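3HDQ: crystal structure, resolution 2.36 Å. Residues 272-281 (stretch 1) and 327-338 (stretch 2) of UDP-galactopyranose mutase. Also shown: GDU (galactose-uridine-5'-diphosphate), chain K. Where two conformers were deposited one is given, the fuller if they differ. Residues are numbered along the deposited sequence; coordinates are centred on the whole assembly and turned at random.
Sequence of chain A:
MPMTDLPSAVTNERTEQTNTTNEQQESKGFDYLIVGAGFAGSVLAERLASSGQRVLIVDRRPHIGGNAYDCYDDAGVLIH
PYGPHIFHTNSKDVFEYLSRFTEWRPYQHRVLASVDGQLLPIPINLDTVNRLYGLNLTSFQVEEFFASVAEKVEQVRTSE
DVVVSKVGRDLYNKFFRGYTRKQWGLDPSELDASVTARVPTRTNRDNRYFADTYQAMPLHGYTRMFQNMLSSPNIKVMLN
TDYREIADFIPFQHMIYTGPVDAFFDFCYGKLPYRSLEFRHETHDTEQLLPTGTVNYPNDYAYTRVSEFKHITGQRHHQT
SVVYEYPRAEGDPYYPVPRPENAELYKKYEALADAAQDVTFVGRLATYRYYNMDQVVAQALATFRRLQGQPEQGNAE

Stretch 1 (272-281) LPYRSLEFRH
Stretch 2 (327-338) PRAEGDPYYPVP

What fills the apolar centre of the contact? Leu277, with chi1 m and chi2 t, touches two tyrosines of the second stretch: its CD1 comes 3.6 Å from CE1 of Tyr335, and its CB 3.8 Å from CD1 of Tyr334. The hydroxyl of the first of these, the buried Tyr335, donates from OH to GDU O1B at 2.8 Å, tying this contact to the bound sugar nucleotide. Both tyrosines have chi1 near -60°, but chi2 is 83° in Tyr335 and 128° in Tyr334. The latter carries its ring to Phe279 (chi1 -53°, chi2 96°), where the two CE1 atoms of Phe279 and Tyr334 are 3.9 Å apart; the ring centroids are 5.8 Å apart and the planes meet at 59°. Nearer the start of the strand, Tyr274 (chi1 m, chi2 86°) packs tightly, its CB 3.3 Å from CB of Pro333.

How is the backbone registered? Residues 274-277 are extended, with phi from -85° to -143° and psi from 137° to 180°, and they meet two separate parts of the second stretch, both antiparallel. Arg275 pairs with Tyr335 (CA to CA 5.0 Å): Arg275 N donates to Tyr335 O at 2.8 Å, while Arg275 O accepts from Tyr334 N at 3.0 Å and from Tyr335 N at 3.2 Å. Tyr334, at phi -120° and psi -28°, departs from extended geometry, and both amides converge on one carbonyl. Ser276 pairs with Arg328 (CA to CA 4.8 Å) through Ser276 N to Arg328 O and Arg328 N to Ser276 O, each 2.9 Å. Leu277 then faces Pro327, their CA atoms 4.6 Å apart.

What ties down the loop between these two parts? Ser276, chi1 t, donates from OG to Asp332 O at 2.5 Å, a short bond that holds the turn against the strand. Just before it, Gly331 has phi 128° and psi -165°, where a CB would jam against the preceding carbonyl and clash with Ser276 OG. Water 2 donates to Tyr274 O at 2.7 Å and to Ala329 O at 2.5 Å; water 3 donates to Leu277 O at 3.0 Å and to Glu330 O at 2.9 Å.

How does the polar edge end? Glu278, chi1 and chi2 both t, accepts at OE1 from Arg328 NE at 3.0 Å and Arg328 NH2 at 2.9 Å, a salt bridge across the stretches. Its OE2 takes Arg280 NE at 2.8 Å, so one carboxylate serves two arginines and offsets the approach of Arg280 NH2 to Arg328 NH2 at 3.8 Å. Arg328 has chi1 and chi2 m, chi3 t.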

# COMPACT_ATOMS: atom_id res chain seq x y z
N LEU A 272 -20.08 23.22 -10.91
CA LEU A 272 -19.19 24.04 -10.10
C LEU A 272 -17.77 23.85 -10.63
O LEU A 272 -17.31 22.72 -10.74
CB LEU A 272 -19.23 23.57 -8.65
CG LEU A 272 -19.47 24.61 -7.55
CD1 LEU A 272 -18.88 24.12 -6.23
CD2 LEU A 272 -18.95 26.00 -7.92
N PRO A 273 -17.08 24.94 -11.00
CA PRO A 273 -15.74 24.76 -11.57
C PRO A 273 -14.69 24.29 -10.55
O PRO A 273 -14.49 24.93 -9.52
CB PRO A 273 -15.37 26.17 -12.08
CG PRO A 273 -16.68 26.90 -12.16
CD PRO A 273 -17.52 26.35 -11.05
N TYR A 274 -14.05 23.17 -10.84
CA TYR A 274 -12.87 22.74 -10.11
C TYR A 274 -11.74 22.61 -11.11
O TYR A 274 -11.93 22.05 -12.19
CB TYR A 274 -13.07 21.38 -9.45
CG TYR A 274 -14.06 21.34 -8.31
CD1 TYR A 274 -15.41 21.16 -8.55
CD2 TYR A 274 -13.63 21.44 -6.99
CE1 TYR A 274 -16.32 21.09 -7.51
CE2 TYR A 274 -14.51 21.37 -5.95
CZ TYR A 274 -15.86 21.20 -6.22
OH TYR A 274 -16.76 21.13 -5.18
N ARG A 275 -10.56 23.09 -10.74
CA ARG A 275 -9.42 22.97 -11.62
C ARG A 275 -8.75 21.61 -11.39
O ARG A 275 -8.70 21.11 -10.27
CB ARG A 275 -8.45 24.12 -11.38
CG ARG A 275 -7.37 24.23 -12.44
CD ARG A 275 -7.93 24.67 -13.79
NE ARG A 275 -6.83 25.16 -14.61
CZ ARG A 275 -6.87 25.33 -15.93
NH1 ARG A 275 -7.97 25.04 -16.62
NH2 ARG A 275 -5.80 25.79 -16.55
N SER A 276 -8.25 20.99 -12.46
CA SER A 276 -7.62 19.68 -12.37
C SER A 276 -6.15 19.75 -12.78
O SER A 276 -5.65 20.81 -13.14
CB SER A 276 -8.38 18.68 -13.26
OG SER A 276 -8.05 17.34 -12.94
N LEU A 277 -5.46 18.62 -12.73
CA LEU A 277 -4.04 18.54 -13.08
C LEU A 277 -3.73 17.24 -13.80
O LEU A 277 -4.38 16.22 -13.56
CB LEU A 277 -3.16 18.59 -11.83
CG LEU A 277 -3.20 19.91 -11.07
CD1 LEU A 277 -2.54 19.78 -9.72
CD2 LEU A 277 -2.56 21.00 -11.92
N GLU A 278 -2.73 17.28 -14.66
CA GLU A 278 -2.15 16.06 -15.19
C GLU A 278 -0.70 15.97 -14.73
O GLU A 278 0.05 16.94 -14.83
CB GLU A 278 -2.23 16.02 -16.71
CG GLU A 278 -1.50 14.83 -17.32
CD GLU A 278 -1.28 14.98 -18.81
OE1 GLU A 278 -1.96 15.81 -19.43
OE2 GLU A 278 -0.41 14.27 -19.35
N PHE A 279 -0.32 14.82 -14.20
CA PHE A 279 1.01 14.64 -13.64
C PHE A 279 1.86 13.77 -14.53
O PHE A 279 1.44 12.69 -14.92
CB PHE A 279 0.92 13.99 -12.25
CG PHE A 279 -0.01 14.69 -11.31
CD1 PHE A 279 -1.31 14.26 -11.15
CD2 PHE A 279 0.42 15.79 -10.58
CE1 PHE A 279 -2.18 14.89 -10.27
CE2 PHE A 279 -0.44 16.45 -9.71
CZ PHE A 279 -1.74 15.99 -9.55
N ARG A 280 3.05 14.24 -14.87
CA ARG A 280 3.98 13.41 -15.60
C ARG A 280 5.20 13.08 -14.73
O ARG A 280 6.02 13.94 -14.40
CB ARG A 280 4.36 14.02 -16.95
CG ARG A 280 3.26 13.81 -17.97
CD ARG A 280 3.50 14.56 -19.26
NE ARG A 280 2.23 14.94 -19.88
CZ ARG A 280 2.13 15.60 -21.03
NH1 ARG A 280 3.21 15.95 -21.70
NH2 ARG A 280 0.93 15.90 -21.50
N HIS A 281 5.28 11.81 -14.35
CA HIS A 281 6.35 11.30 -13.49
C HIS A 281 7.55 10.80 -14.29
O HIS A 281 7.39 10.16 -15.33
CB HIS A 281 5.80 10.17 -12.61
CG HIS A 281 4.80 10.64 -11.59
ND1 HIS A 281 5.16 11.07 -10.33
CD2 HIS A 281 3.45 10.75 -11.66
CE1 HIS A 281 4.08 11.43 -9.67
NE2 HIS A 281 3.02 11.24 -10.45
N PRO A 327 -1.58 21.92 -15.69
CA PRO A 327 -2.94 22.37 -15.37
C PRO A 327 -3.95 21.86 -16.39
O PRO A 327 -3.68 21.93 -17.59
CB PRO A 327 -2.84 23.90 -15.47
CG PRO A 327 -1.39 24.20 -15.25
CD PRO A 327 -0.65 23.04 -15.87
N ARG A 328 -5.09 21.35 -15.92
CA ARG A 328 -6.13 20.84 -16.81
C ARG A 328 -7.51 21.41 -16.44
O ARG A 328 -7.86 21.52 -15.27
CB ARG A 328 -6.17 19.31 -16.77
CG ARG A 328 -4.96 18.64 -17.39
CD ARG A 328 -4.93 18.79 -18.91
NE ARG A 328 -3.70 18.27 -19.50
CZ ARG A 328 -2.74 19.02 -20.03
NH1 ARG A 328 -2.88 20.33 -20.07
NH2 ARG A 328 -1.64 18.46 -20.54
N ALA A 329 -8.30 21.75 -17.45
CA ALA A 329 -9.68 22.13 -17.20
C ALA A 329 -10.52 20.90 -16.85
O ALA A 329 -11.52 21.01 -16.14
CB ALA A 329 -10.25 22.82 -18.42
N GLU A 330 -10.10 19.74 -17.33
CA GLU A 330 -10.90 18.53 -17.27
C GLU A 330 -10.20 17.45 -16.43
O GLU A 330 -8.99 17.30 -16.51
CB GLU A 330 -11.10 18.00 -18.69
CG GLU A 330 -12.52 17.69 -19.06
CD GLU A 330 -13.20 18.86 -19.75
OE1 GLU A 330 -13.62 18.69 -20.92
OE2 GLU A 330 -13.31 19.95 -19.14
N GLY A 331 -10.97 16.69 -15.66
CA GLY A 331 -10.41 15.58 -14.91
C GLY A 331 -10.81 15.65 -13.45
O GLY A 331 -11.74 16.39 -13.12
N ASP A 332 -10.14 14.90 -12.57
CA ASP A 332 -10.51 14.89 -11.15
C ASP A 332 -10.31 16.27 -10.53
O ASP A 332 -9.31 16.93 -10.80
CB ASP A 332 -9.69 13.86 -10.36
CG ASP A 332 -10.03 12.43 -10.72
OD1 ASP A 332 -11.14 12.19 -11.27
OD2 ASP A 332 -9.19 11.55 -10.45
N PRO A 333 -11.25 16.69 -9.68
CA PRO A 333 -11.19 18.05 -9.14
C PRO A 333 -10.14 18.13 -8.04
O PRO A 333 -10.19 17.31 -7.13
CB PRO A 333 -12.60 18.26 -8.55
CG PRO A 333 -13.07 16.88 -8.19
CD PRO A 333 -12.37 15.90 -9.11
N TYR A 334 -9.23 19.10 -8.11
CA TYR A 334 -8.21 19.30 -7.08
C TYR A 334 -8.27 20.68 -6.42
O TYR A 334 -7.87 20.83 -5.27
CB TYR A 334 -6.80 19.10 -7.65
CG TYR A 334 -6.52 17.71 -8.19
CD1 TYR A 334 -6.01 17.55 -9.47
CD2 TYR A 334 -6.75 16.57 -7.43
CE1 TYR A 334 -5.75 16.31 -9.99
CE2 TYR A 334 -6.49 15.31 -7.94
CZ TYR A 334 -5.99 15.19 -9.22
OH TYR A 334 -5.72 13.94 -9.75
N TYR A 335 -8.76 21.68 -7.15
CA TYR A 335 -8.82 23.05 -6.65
C TYR A 335 -10.20 23.67 -6.87
O TYR A 335 -10.71 23.65 -7.99
CB TYR A 335 -7.85 23.95 -7.43
CG TYR A 335 -6.38 23.60 -7.38
CD1 TYR A 335 -5.84 22.64 -8.24
CD2 TYR A 335 -5.51 24.27 -6.52
CE1 TYR A 335 -4.50 22.34 -8.21
CE2 TYR A 335 -4.17 23.97 -6.49
CZ TYR A 335 -3.67 23.01 -7.34
OH TYR A 335 -2.33 22.71 -7.32
N PRO A 336 -10.79 24.26 -5.82
CA PRO A 336 -11.89 25.18 -6.10
C PRO A 336 -11.31 26.38 -6.84
O PRO A 336 -10.10 26.60 -6.77
CB PRO A 336 -12.35 25.62 -4.70
CG PRO A 336 -11.60 24.76 -3.72
CD PRO A 336 -10.37 24.29 -4.41
N VAL A 337 -12.16 27.14 -7.52
CA VAL A 337 -11.72 28.30 -8.29
C VAL A 337 -12.29 29.60 -7.71
O VAL A 337 -13.31 30.11 -8.19
CB VAL A 337 -12.13 28.15 -9.77
CG1 VAL A 337 -11.60 29.30 -10.62
CG2 VAL A 337 -11.66 26.80 -10.32
N PRO A 338 -11.64 30.15 -6.67
CA PRO A 338 -12.21 31.31 -5.97
C PRO A 338 -12.34 32.55 -6.87
O PRO A 338 -11.35 33.13 -7.30
CB PRO A 338 -11.20 31.55 -4.83
CG PRO A 338 -10.43 30.27 -4.72
CD PRO A 338 -10.33 29.77 -6.11
N1 GDU K . 1.60 31.92 -7.68
C2 GDU K . 2.29 32.38 -8.61
N3 GDU K . 3.49 32.29 -9.00
C4 GDU K . 4.23 31.48 -8.24
C5 GDU K . 3.58 30.83 -7.08
C6 GDU K . 2.27 31.07 -6.85
O2 GDU K . 1.53 33.23 -9.46
O4 GDU K . 5.41 31.25 -8.51
C1D GDU K . 0.20 32.19 -7.49
C2D GDU K . -0.82 31.39 -8.34
O2D GDU K . -2.04 32.10 -8.54
C3D GDU K . -1.01 30.17 -7.46
C4D GDU K . -1.16 30.87 -6.11
O4D GDU K . -0.26 31.98 -6.15
O3D GDU K . -2.15 29.42 -7.85
C5D GDU K . -1.14 29.98 -4.88
O5D GDU K . 0.19 29.42 -4.88
PA GDU K . 0.50 27.96 -4.30
O1A GDU K . 1.98 27.84 -4.17
O2A GDU K . -0.11 27.87 -2.97
O3A GDU K . 0.02 26.84 -5.32
PB GDU K . -0.38 25.39 -4.85
O1B GDU K . -0.77 24.77 -6.14
O2B GDU K . -1.55 25.27 -3.94
O3B GDU K . 0.85 24.52 -4.29
C1' GDU K . 0.94 23.32 -3.50
C2' GDU K . 0.84 23.70 -2.01
C3' GDU K . 1.83 24.87 -1.80
C4' GDU K . 3.27 24.29 -1.96
C5' GDU K . 3.36 23.55 -3.33
C6' GDU K . 4.64 22.69 -3.49
O2' GDU K . -0.51 24.02 -1.63
O3' GDU K . 1.61 25.45 -0.50
O4' GDU K . 3.53 23.40 -0.86
O5' GDU K . 2.24 22.73 -3.76
O6' GDU K . 5.67 23.36 -4.26
O HOH W 1 -12.62 19.03 -12.03
O HOH W 2 -12.07 22.97 -14.72
O HOH W 3 -6.60 15.88 -15.53